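Local coordinates for protein triacylglycerol lipase (Yarrowia lipolytica, PDB 3O0D) that probably hydrolyses triacylglycerols, acting as a secreted, glycosylated yeast lipase of the alpha/beta-hydrolase fold, at residues T35-P40 with I56-D61; F66-Y71 with Y137-P142; Y71-H76 with Q80-I85; T106-A111 with Q131-T136. All blocks are in the same frame, centred on the assembly; numbering follows the deposited sequence. Where two conformers were deposited one is given.

Contact 1 of 4, residues T35-P40 with I56-D61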
# COMPACT_ATOMS: atom_id res chain seq x y z
N THR A 35 18.86 -7.80 9.52
CA THR A 35 19.04 -6.52 8.82
C THR A 35 18.96 -5.37 9.83
O THR A 35 18.66 -5.57 11.00
CB THR A 35 17.96 -6.22 7.72
OG1 THR A 35 17.46 -7.40 7.06
CG2 THR A 35 18.51 -5.26 6.72
N LYS A 36 19.18 -4.15 9.39
CA LYS A 36 18.90 -3.03 10.25
C LYS A 36 18.80 -1.74 9.45
O LYS A 36 19.42 -1.65 8.43
CB LYS A 36 20.12 -2.85 11.14
CG LYS A 36 19.69 -2.45 12.52
CD LYS A 36 20.89 -2.44 13.46
CE LYS A 36 21.29 -1.00 13.74
NZ LYS A 36 21.51 -0.67 15.19
N ILE A 37 18.06 -0.76 9.95
CA ILE A 37 18.24 0.60 9.39
C ILE A 37 19.06 1.34 10.49
O ILE A 37 18.55 1.37 11.66
CB ILE A 37 16.87 1.30 9.27
CG1 ILE A 37 15.97 0.65 8.19
CG2 ILE A 37 17.12 2.82 8.90
CD1 ILE A 37 14.55 1.04 8.25
N PHE A 38 20.27 1.77 10.19
CA PHE A 38 21.06 2.53 11.20
C PHE A 38 20.52 3.99 11.31
O PHE A 38 20.19 4.52 10.30
CB PHE A 38 22.51 2.51 10.76
CG PHE A 38 23.12 1.14 10.84
CD1 PHE A 38 22.99 0.23 9.79
CD2 PHE A 38 23.79 0.75 12.02
CE1 PHE A 38 23.55 -1.07 9.92
CE2 PHE A 38 24.32 -0.52 12.16
CZ PHE A 38 24.21 -1.44 11.12
N LYS A 39 20.38 4.59 12.51
CA LYS A 39 20.08 6.05 12.67
C LYS A 39 21.26 6.83 12.06
O LYS A 39 22.45 6.42 12.16
CB LYS A 39 19.76 6.40 14.18
CG LYS A 39 18.33 5.90 14.70
CD LYS A 39 18.13 6.00 16.24
CE LYS A 39 16.65 5.97 16.70
NZ LYS A 39 15.98 4.64 16.51
N PRO A 40 20.99 7.98 11.39
CA PRO A 40 19.67 8.55 11.26
C PRO A 40 18.84 7.79 10.34
O PRO A 40 17.70 7.53 10.68
CB PRO A 40 19.93 9.98 10.68
CG PRO A 40 21.32 10.19 10.77
CD PRO A 40 22.00 8.84 10.77
N ILE A 56 12.50 7.05 13.38
CA ILE A 56 11.94 7.23 14.75
C ILE A 56 11.97 5.86 15.46
O ILE A 56 12.53 5.73 16.59
CB ILE A 56 10.55 7.89 14.76
CG1 ILE A 56 10.69 9.35 14.19
CG2 ILE A 56 10.01 7.91 16.28
CD1 ILE A 56 12.00 10.12 14.61
N GLU A 57 11.35 4.87 14.82
CA GLU A 57 11.18 3.55 15.49
C GLU A 57 10.96 2.51 14.44
O GLU A 57 10.22 2.74 13.50
CB GLU A 57 9.92 3.59 16.40
CG GLU A 57 9.83 2.36 17.30
CD GLU A 57 8.88 2.54 18.51
OE1 GLU A 57 8.75 3.66 19.07
OE2 GLU A 57 8.33 1.50 18.92
N GLU A 58 11.51 1.30 14.68
CA GLU A 58 11.15 0.15 13.84
C GLU A 58 10.15 -0.71 14.66
O GLU A 58 10.08 -0.61 15.91
CB GLU A 58 12.37 -0.71 13.63
CG GLU A 58 13.55 -0.14 12.97
CD GLU A 58 14.58 -1.24 12.67
OE1 GLU A 58 15.61 -0.92 12.05
OE2 GLU A 58 14.37 -2.43 13.07
N PHE A 59 9.36 -1.52 13.98
CA PHE A 59 8.56 -2.51 14.68
C PHE A 59 8.63 -3.87 13.90
O PHE A 59 8.81 -3.90 12.67
CB PHE A 59 7.12 -2.01 14.84
CG PHE A 59 6.43 -1.59 13.52
CD1 PHE A 59 5.58 -2.45 12.81
CD2 PHE A 59 6.61 -0.27 13.02
CE1 PHE A 59 4.92 -2.05 11.60
CE2 PHE A 59 6.00 0.10 11.78
CZ PHE A 59 5.15 -0.75 11.12
N HIS A 60 8.46 -5.01 14.61
CA HIS A 60 8.58 -6.29 13.91
C HIS A 60 7.78 -7.26 14.80
O HIS A 60 8.05 -7.30 16.01
CB HIS A 60 10.06 -6.65 13.79
CG HIS A 60 10.32 -8.12 13.64
ND1 HIS A 60 10.42 -8.76 12.42
CD2 HIS A 60 10.51 -9.08 14.59
CE1 HIS A 60 10.61 -10.06 12.62
NE2 HIS A 60 10.67 -10.28 13.92
N ASP A 61 6.79 -7.94 14.23
CA ASP A 61 6.09 -9.03 14.98
C ASP A 61 6.01 -10.25 14.04
O ASP A 61 5.44 -10.20 12.98
CB ASP A 61 4.73 -8.53 15.46
CG ASP A 61 4.07 -9.48 16.47
OD1 ASP A 61 4.53 -10.64 16.55
OD2 ASP A 61 3.10 -9.06 17.09
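E58 lays its carboxylate against the backbone and the CB of I37. Both residues start their side chains toward the opposite segment, and the two side chains cross obliquely. The CG of E58 is anti to the carbonyl carbon (chi1 -60°), and the rest of the chain is extended. That carries the acid across from strand 53-60 to the loop 35-40. E58 OE1 then takes the N-H of I37 in a bond of 3.2 Å between I37 N and E58 OE1. The bond is nearly straight, 165° at the hydrogen, and the donor lies close to the line of the C-O bond. The same oxygen sits 3.8 Å from I37 CB. K39 bends at its last torsion and brings NZ to 3.6 Å from I56 O, a long approach. K36 NZ lies 6.7 Å from E58 OE1, too far for a salt bridge, though its charge would probably still favour an ionised acid. An alanine in place of E58 would probably leave the N-H of I37 without this acceptor and the loop less firmly tied to the strand. The two backbones run in nearly opposite directions, but I37 CA and E58 CA are 8.4 Å apart, so side chains reaching backbone atoms make the link, and the loop does not pair as an added strand. A classic beta bulge at I56 and E57, opposite L72, interrupts the regular pairing of strand 53-60 with strand 68-75. Strand 53-60 forms one edge of the large mixed sheet; the side chain of I37 reaches Y71 on strand 68-75, and E57 touches K143 of helix 127-150.

Contact 2 of 4, residues F66-Y71 with Y137-P142. With NAG (2-acetamido-2-deoxy-beta-D-glucopyranose), chain H; NAG (2-acetamido-2-deoxy-beta-D-glucopyranose), chain I.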
# COMPACT_ATOMS: atom_id res chain seq x y z
N PHE A 66 -0.25 -13.16 9.36
CA PHE A 66 -0.57 -11.78 8.86
C PHE A 66 0.00 -10.63 9.66
O PHE A 66 -0.44 -9.45 9.48
CB PHE A 66 -2.05 -11.66 8.73
CG PHE A 66 -2.60 -12.39 7.54
CD1 PHE A 66 -2.53 -11.83 6.27
CD2 PHE A 66 -3.21 -13.63 7.70
CE1 PHE A 66 -3.02 -12.49 5.19
CE2 PHE A 66 -3.74 -14.30 6.61
CZ PHE A 66 -3.63 -13.78 5.37
N ASP A 67 0.97 -10.89 10.48
CA ASP A 67 1.62 -9.85 11.26
C ASP A 67 2.61 -9.05 10.38
O ASP A 67 3.00 -9.49 9.28
CB ASP A 67 2.37 -10.42 12.41
CG ASP A 67 1.44 -10.73 13.62
OD1 ASP A 67 0.24 -10.33 13.63
OD2 ASP A 67 1.98 -11.31 14.57
N VAL A 68 2.99 -7.88 10.91
CA VAL A 68 3.68 -6.88 10.11
C VAL A 68 4.97 -6.42 10.75
O VAL A 68 5.21 -6.55 11.99
CB VAL A 68 2.73 -5.67 9.78
CG1 VAL A 68 1.56 -6.03 8.93
CG2 VAL A 68 2.33 -4.99 11.08
N SER A 69 5.85 -5.76 9.96
CA SER A 69 7.06 -5.17 10.44
C SER A 69 7.13 -3.82 9.63
O SER A 69 6.36 -3.65 8.69
CB SER A 69 8.28 -5.95 10.06
OG SER A 69 8.26 -7.26 10.76
N GLY A 70 8.05 -2.98 10.03
CA GLY A 70 8.07 -1.66 9.26
C GLY A 70 8.68 -0.63 10.15
O GLY A 70 9.45 -0.88 11.09
N TYR A 71 8.49 0.65 9.73
CA TYR A 71 9.20 1.69 10.51
C TYR A 71 8.41 3.02 10.37
O TYR A 71 7.52 3.19 9.53
CB TYR A 71 10.65 1.96 10.02
CG TYR A 71 10.71 2.42 8.52
CD1 TYR A 71 10.74 3.81 8.19
CD2 TYR A 71 10.86 1.51 7.50
CE1 TYR A 71 10.81 4.22 6.85
CE2 TYR A 71 10.93 1.92 6.13
CZ TYR A 71 10.93 3.28 5.86
OH TYR A 71 11.04 3.68 4.54
N TYR A 137 -1.28 -1.07 14.15
CA TYR A 137 -1.80 -0.11 15.15
C TYR A 137 -1.22 -0.43 16.55
O TYR A 137 -0.66 0.43 17.28
CB TYR A 137 -3.31 -0.09 15.11
CG TYR A 137 -3.86 0.99 16.01
CD1 TYR A 137 -4.15 2.26 15.52
CD2 TYR A 137 -3.99 0.75 17.36
CE1 TYR A 137 -4.60 3.28 16.38
CE2 TYR A 137 -4.42 1.75 18.22
CZ TYR A 137 -4.73 3.01 17.72
OH TYR A 137 -5.19 3.97 18.61
N ASN A 138 -1.31 -1.72 16.92
CA ASN A 138 -0.86 -2.07 18.24
C ASN A 138 0.58 -1.94 18.46
O ASN A 138 1.00 -1.80 19.61
CB ASN A 138 -1.34 -3.49 18.63
CG ASN A 138 -2.85 -3.59 18.74
OD1 ASN A 138 -3.40 -4.68 18.55
ND2 ASN A 138 -3.53 -2.52 19.07
N GLN A 139 1.43 -1.97 17.37
CA GLN A 139 2.85 -1.80 17.54
C GLN A 139 3.37 -0.35 17.45
O GLN A 139 4.40 -0.02 18.00
CB GLN A 139 3.63 -2.62 16.48
CG GLN A 139 3.52 -4.20 16.66
CD GLN A 139 4.38 -4.90 15.66
OE1 GLN A 139 5.60 -5.03 15.84
NE2 GLN A 139 3.78 -5.30 14.58
N ILE A 140 2.65 0.44 16.69
CA ILE A 140 3.18 1.78 16.32
C ILE A 140 2.22 2.95 16.50
O ILE A 140 2.65 4.12 16.47
CB ILE A 140 3.77 1.80 14.89
CG1 ILE A 140 4.87 2.86 14.75
CG2 ILE A 140 2.69 1.94 13.86
CD1 ILE A 140 6.06 2.67 15.58
N GLY A 141 0.94 2.67 16.74
CA GLY A 141 -0.06 3.69 16.74
C GLY A 141 0.23 4.79 17.75
O GLY A 141 0.16 6.00 17.37
N PRO A 142 0.53 4.43 19.00
CA PRO A 142 0.78 5.48 20.01
C PRO A 142 2.04 6.33 19.68
O PRO A 142 2.02 7.61 19.87
CB PRO A 142 0.97 4.66 21.33
CG PRO A 142 -0.06 3.53 21.13
CD PRO A 142 0.37 3.11 19.65
C1 NAG H . -6.98 7.14 16.85
C2 NAG H . -5.86 7.92 16.12
C3 NAG H . -5.76 9.30 16.74
C4 NAG H . -7.11 10.01 16.72
C5 NAG H . -8.07 9.13 17.49
C6 NAG H . -9.47 9.71 17.78
C7 NAG H . -3.99 6.57 15.26
C8 NAG H . -2.62 6.01 15.50
N2 NAG H . -4.54 7.29 16.25
O3 NAG H . -4.76 10.05 16.01
O4 NAG H . -7.00 11.25 17.44
O5 NAG H . -8.16 7.89 16.77
O6 NAG H . -9.94 10.27 16.60
O7 NAG H . -4.59 6.35 14.22
C1 NAG I . -7.77 -4.76 17.26
C2 NAG I . -8.78 -5.84 17.63
C3 NAG I . -9.60 -5.32 18.80
C4 NAG I . -8.78 -4.76 19.96
C5 NAG I . -7.75 -3.75 19.45
C6 NAG I . -6.66 -3.36 20.44
C7 NAG I . -9.50 -7.30 15.83
C8 NAG I . -10.45 -7.62 14.74
N2 NAG I . -9.67 -6.17 16.54
O3 NAG I . -10.52 -6.32 19.27
O4 NAG I . -9.72 -4.09 20.79
O5 NAG I . -7.02 -4.32 18.37
O6 NAG I . -6.18 -2.10 20.01
O7 NAG I . -8.58 -8.07 16.06
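Helix 127-150 packs on the central sheet of the alpha/beta-hydrolase fold, and here Q139 of the helix reaches V68 of strand 68-75. Q139 NE2 donates to V68 O over 3.2 Å, and the bond is nearly straight at 170°. The acceptor lies in the plane of the Q139 amide. At V68 O the donor stands well above the carbonyl plane, 42° out of it. The extended Q139 chain also brings NE2 to 3.8 Å from V68 CG2, so a methyl lies beside the amide. Away from V68, neighbouring residues of the helix meet sugars. N138 ND2 donates to O6 of NAG (chain I) at 2.8 Å. The Y137 ring meets NAG (chain H) obliquely, with Y137 CE1 3.5 Å from the acetamide methyl C8. G141 O lies 3.4 Å from that same C8. The amide nitrogen of Q139 has a second acceptor, N135 O, one turn back in the helix. V68 O probably also takes the backbone N-H of D61, just past the end of strand 53-60. One carbonyl of a buried residue thus appears to serve both the end of the edge strand and the helix. With two acceptors on NE2, the Q139 amide is probably fixed against turning over.

Contact 3 of 4, residues Y71-H76 with Q80-I85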
# COMPACT_ATOMS: atom_id res chain seq x y z
N TYR A 71 8.49 0.65 9.73
CA TYR A 71 9.20 1.69 10.51
C TYR A 71 8.41 3.02 10.37
O TYR A 71 7.52 3.19 9.53
CB TYR A 71 10.65 1.96 10.02
CG TYR A 71 10.71 2.42 8.52
CD1 TYR A 71 10.74 3.81 8.19
CD2 TYR A 71 10.86 1.51 7.50
CE1 TYR A 71 10.81 4.22 6.85
CE2 TYR A 71 10.93 1.92 6.13
CZ TYR A 71 10.93 3.28 5.86
OH TYR A 71 11.04 3.68 4.54
N LEU A 72 8.73 3.90 11.31
CA LEU A 72 8.17 5.22 11.35
C LEU A 72 9.35 6.12 11.18
O LEU A 72 10.36 6.06 11.91
CB LEU A 72 7.50 5.41 12.74
CG LEU A 72 6.86 6.76 13.06
CD1 LEU A 72 5.80 7.22 12.08
CD2 LEU A 72 6.33 6.68 14.54
N ALA A 73 9.24 7.11 10.23
CA ALA A 73 10.37 8.06 10.09
C ALA A 73 9.81 9.47 9.84
O ALA A 73 8.62 9.60 9.51
CB ALA A 73 11.21 7.65 8.86
N VAL A 74 10.68 10.48 9.99
CA VAL A 74 10.27 11.90 9.76
C VAL A 74 11.25 12.46 8.71
O VAL A 74 12.47 12.38 8.89
CB VAL A 74 10.40 12.70 11.05
CG1 VAL A 74 10.02 14.19 10.73
CG2 VAL A 74 9.41 12.13 12.08
N ASP A 75 10.70 13.06 7.65
CA ASP A 75 11.54 13.61 6.54
C ASP A 75 11.32 15.15 6.72
O ASP A 75 10.24 15.70 6.43
CB ASP A 75 10.97 13.16 5.25
CG ASP A 75 11.82 13.60 4.04
OD1 ASP A 75 12.43 14.69 4.16
OD2 ASP A 75 11.83 12.89 3.01
N HIS A 76 12.36 15.76 7.24
CA HIS A 76 12.41 17.21 7.47
C HIS A 76 12.64 17.93 6.16
O HIS A 76 12.49 19.18 6.13
CB HIS A 76 13.58 17.47 8.41
CG HIS A 76 13.38 16.88 9.77
ND1 HIS A 76 12.40 17.32 10.63
CD2 HIS A 76 13.98 15.83 10.39
CE1 HIS A 76 12.41 16.59 11.74
NE2 HIS A 76 13.38 15.70 11.63
N GLN A 80 7.31 15.58 5.99
CA GLN A 80 6.37 14.48 6.00
C GLN A 80 6.80 13.53 7.15
O GLN A 80 7.96 13.51 7.56
CB GLN A 80 6.41 13.65 4.70
CG GLN A 80 5.82 14.51 3.53
CD GLN A 80 5.99 13.77 2.23
OE1 GLN A 80 7.10 13.47 1.82
NE2 GLN A 80 4.87 13.35 1.64
N ILE A 81 5.78 12.79 7.57
CA ILE A 81 6.00 11.66 8.53
C ILE A 81 5.65 10.42 7.67
O ILE A 81 4.58 10.34 7.05
CB ILE A 81 4.96 11.77 9.68
CG1 ILE A 81 5.30 13.02 10.50
CG2 ILE A 81 5.10 10.45 10.57
CD1 ILE A 81 4.10 13.49 11.50
N TYR A 82 6.57 9.45 7.70
CA TYR A 82 6.34 8.21 6.90
C TYR A 82 6.02 7.03 7.83
O TYR A 82 6.75 6.87 8.77
CB TYR A 82 7.63 7.84 6.23
CG TYR A 82 8.15 8.82 5.22
CD1 TYR A 82 7.28 9.50 4.40
CD2 TYR A 82 9.50 8.97 5.07
CE1 TYR A 82 7.80 10.43 3.43
CE2 TYR A 82 10.05 9.94 4.11
CZ TYR A 82 9.14 10.59 3.31
OH TYR A 82 9.58 11.51 2.38
N LEU A 83 4.93 6.33 7.54
CA LEU A 83 4.72 5.03 8.17
C LEU A 83 4.82 3.99 7.00
O LEU A 83 4.11 4.09 6.04
CB LEU A 83 3.31 4.99 8.74
CG LEU A 83 2.97 3.57 9.31
CD1 LEU A 83 3.97 3.12 10.36
CD2 LEU A 83 1.56 3.68 9.92
N VAL A 84 5.75 3.02 7.18
CA VAL A 84 6.00 2.08 6.09
C VAL A 84 5.81 0.70 6.71
O VAL A 84 6.31 0.44 7.81
CB VAL A 84 7.43 2.20 5.67
CG1 VAL A 84 7.84 1.04 4.65
CG2 VAL A 84 7.67 3.61 4.95
N ILE A 85 5.05 -0.11 5.97
CA ILE A 85 4.66 -1.43 6.55
C ILE A 85 4.95 -2.52 5.51
O ILE A 85 4.87 -2.32 4.30
CB ILE A 85 3.21 -1.47 6.80
CG1 ILE A 85 2.69 -0.16 7.54
CG2 ILE A 85 2.92 -2.69 7.80
CD1 ILE A 85 1.14 0.03 7.44
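D75 OD2 accepts the hydroxyl of Y82 at 2.7 Å from Y82 OH. This side-chain bond crosses a beta hairpin, strand 68-75 followed by strand 80-87, in the central mixed sheet. The hydroxyl comes in on the anti side of the carboxylate, 30° out of its plane, and the carboxylate and ring planes are 82° apart. The other oxygen, D75 OD1, takes the backbone N-H of S78 in the hairpin turn. Antiparallel backbone bonds pair Y71 with V84, A73 with Y82, and D75 with Q80. The A73 O to Y82 N bond is short, at 2.7 Å. L72 and V74 lie opposite L83 and I81 in the non-hydrogen-bonded pairs. On that face L72 and I81 run side by side, with L72 CD1 3.6 Å from I81 CG2. The opposite face carries the aromatic residues. The Y71 ring swings over the neighbouring strand because its CG sits between backbone N and carbonyl carbon (chi1 60°), and its hydroxyl bonds to L24 O. V84 CB then makes a CH-pi contact over the ring face, 3.8 Å from the centroid of the Y71 ring, while V84 CG2 comes within 3.4 Å of Y71 CZ.

Contact 4 of 4, residues T106-A111 with Q131-T136. With NAG (2-acetamido-2-deoxy-beta-D-glucopyranose), chain I.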
# COMPACT_ATOMS: atom_id res chain seq x y z
N THR A 106 -15.07 -9.58 7.67
CA THR A 106 -15.33 -9.00 9.00
C THR A 106 -15.57 -7.51 8.86
O THR A 106 -14.92 -6.88 7.99
CB THR A 106 -14.05 -9.11 9.80
OG1 THR A 106 -13.68 -10.48 9.97
CG2 THR A 106 -14.11 -8.36 11.19
N ASN A 107 -16.43 -6.90 9.72
CA ASN A 107 -16.67 -5.47 9.61
C ASN A 107 -15.46 -4.70 10.04
O ASN A 107 -14.89 -4.96 11.11
CB ASN A 107 -17.92 -4.98 10.40
CG ASN A 107 -18.49 -3.66 9.84
OD1 ASN A 107 -17.89 -2.59 9.98
ND2 ASN A 107 -19.63 -3.75 9.16
N PHE A 108 -15.03 -3.71 9.21
CA PHE A 108 -13.85 -2.92 9.60
C PHE A 108 -14.02 -2.17 10.92
O PHE A 108 -13.03 -1.82 11.57
CB PHE A 108 -13.39 -1.91 8.49
CG PHE A 108 -12.02 -1.31 8.72
CD1 PHE A 108 -10.95 -2.09 9.13
CD2 PHE A 108 -11.78 0.06 8.51
CE1 PHE A 108 -9.68 -1.52 9.37
CE2 PHE A 108 -10.53 0.60 8.73
CZ PHE A 108 -9.49 -0.16 9.17
N ASP A 109 -15.28 -1.97 11.37
CA ASP A 109 -15.44 -1.30 12.66
C ASP A 109 -15.01 -2.16 13.86
O ASP A 109 -14.87 -1.67 14.99
CB ASP A 109 -16.85 -0.66 12.83
CG ASP A 109 -17.97 -1.69 12.89
OD1 ASP A 109 -17.70 -2.83 13.32
OD2 ASP A 109 -19.14 -1.34 12.50
N LEU A 110 -14.71 -3.43 13.64
CA LEU A 110 -14.09 -4.22 14.69
C LEU A 110 -12.62 -3.93 14.88
O LEU A 110 -12.03 -4.36 15.86
CB LEU A 110 -14.38 -5.72 14.48
CG LEU A 110 -15.91 -6.03 14.53
CD1 LEU A 110 -16.15 -7.45 14.01
CD2 LEU A 110 -16.54 -5.82 15.94
N ALA A 111 -12.01 -3.18 13.94
CA ALA A 111 -10.55 -2.95 13.99
C ALA A 111 -10.21 -1.83 14.96
O ALA A 111 -11.07 -0.98 15.26
CB ALA A 111 -10.07 -2.56 12.60
N GLN A 131 -6.24 -8.18 10.66
CA GLN A 131 -5.17 -8.45 11.56
C GLN A 131 -3.84 -7.69 11.25
O GLN A 131 -3.09 -7.29 12.15
CB GLN A 131 -4.87 -9.96 11.61
CG GLN A 131 -3.66 -10.36 12.47
CD GLN A 131 -3.76 -9.91 13.93
OE1 GLN A 131 -4.85 -9.67 14.45
NE2 GLN A 131 -2.61 -9.77 14.58
N SER A 132 -3.51 -7.57 9.97
CA SER A 132 -2.30 -6.86 9.58
C SER A 132 -2.40 -5.37 10.01
O SER A 132 -1.44 -4.82 10.53
CB SER A 132 -2.16 -6.93 8.06
OG SER A 132 -2.29 -8.29 7.64
N TYR A 133 -3.58 -4.83 9.77
CA TYR A 133 -3.91 -3.39 10.18
C TYR A 133 -3.82 -3.34 11.72
O TYR A 133 -3.15 -2.51 12.30
CB TYR A 133 -5.27 -2.93 9.70
CG TYR A 133 -5.63 -1.75 10.58
CD1 TYR A 133 -5.03 -0.53 10.36
CD2 TYR A 133 -6.62 -1.86 11.58
CE1 TYR A 133 -5.32 0.61 11.23
CE2 TYR A 133 -6.91 -0.76 12.42
CZ TYR A 133 -6.28 0.44 12.23
OH TYR A 133 -6.59 1.52 13.05
N ASN A 134 -4.44 -4.29 12.41
CA ASN A 134 -4.38 -4.21 13.85
C ASN A 134 -3.05 -4.34 14.42
O ASN A 134 -2.73 -3.70 15.43
CB ASN A 134 -5.35 -5.29 14.46
CG ASN A 134 -6.49 -4.69 15.17
OD1 ASN A 134 -7.22 -3.84 14.66
ND2 ASN A 134 -6.71 -5.24 16.39
N ASN A 135 -2.26 -5.24 13.86
CA ASN A 135 -0.95 -5.48 14.30
C ASN A 135 -0.08 -4.25 14.04
O ASN A 135 0.85 -3.98 14.77
CB ASN A 135 -0.37 -6.79 13.64
CG ASN A 135 0.86 -7.23 14.28
OD1 ASN A 135 0.93 -7.46 15.58
ND2 ASN A 135 1.87 -7.44 13.51
N THR A 136 -0.36 -3.53 12.99
CA THR A 136 0.39 -2.25 12.80
C THR A 136 -0.00 -1.22 13.93
O THR A 136 0.88 -0.72 14.61
CB THR A 136 0.08 -1.59 11.46
OG1 THR A 136 0.16 -2.51 10.40
CG2 THR A 136 1.13 -0.41 11.17
C1 NAG I . -7.77 -4.76 17.26
C2 NAG I . -8.78 -5.84 17.63
C3 NAG I . -9.60 -5.32 18.80
C4 NAG I . -8.78 -4.76 19.96
C5 NAG I . -7.75 -3.75 19.45
C6 NAG I . -6.66 -3.36 20.44
C7 NAG I . -9.50 -7.30 15.83
C8 NAG I . -10.45 -7.62 14.74
N2 NAG I . -9.67 -6.17 16.54
O3 NAG I . -10.52 -6.32 19.27
O4 NAG I . -9.72 -4.09 20.79
O5 NAG I . -7.02 -4.32 18.37
O6 NAG I . -6.18 -2.10 20.01
O7 NAG I . -8.58 -8.07 16.06
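F108 turns the edge of its ring to the face of Y133. The ring centroids of F108 and Y133 are 5.4 Å apart and their planes stand at 68°, a T-shaped pair. F108 CE1 makes the closest approach, 3.8 Å from Y133 CD2. A111 adds its methyl, with A111 CB 3.6 Å from Y133 CE2. Both aromatic side chains leave with CG anti to backbone N, which for F108 (chi1 -167°) carries the ring toward the helix. An alanine at F108 would probably open a gap beside the Y133 face and leave that ring with less to hold its tilt. N134 also meets A111: its OD1 lies 3.5 Å from A111 CA and accepts the backbone N-H of A112. Y133 also reaches beyond the pair, giving its hydroxyl a bond with A112 O and touching L170 and N174 of helix 163-177. Helix 127-150, which holds Y133 and N134, packs against the loop that follows strand 105-107, and the site carries an N-linked glycan. N134 ND2 is bonded to C1 of NAG (chain I) at 1.5 Å. The acetamide N2 of that sugar donates back to L110 O at 3.1 Å, almost straight at 177°, so the glycan bridges helix and loop. Further out, an Asx turn sets the short 3-10 segment: D109 N donates to N107 OD1 at 3.0 Å. Within the helix, S132 O accepts from both T136 OG1 and T136 N, which arrive from opposite faces of its carbonyl plane.

Contacts 1, 2 and 3 share the edge of the large mixed sheet, where strands 53-60, 68-75 and 80-87 lie side by side. Their centres are about 11 to 13 Å apart. Contact 1 comes first along the chain. Contact 2 then spans a long stretch that holds both contact 3 and contact 4. Contacts 2 and 3 share Y71, while contacts 2 and 4 share helix 127-150 and one glycan; their centres are about 12 Å apart. Contact 4 lies about 24 Å from contact 1. Helix 127-150 therefore joins the edge of the sheet to the glycosylated loop after strand 105-107, while contact 1 ties a further loop to the outermost strand.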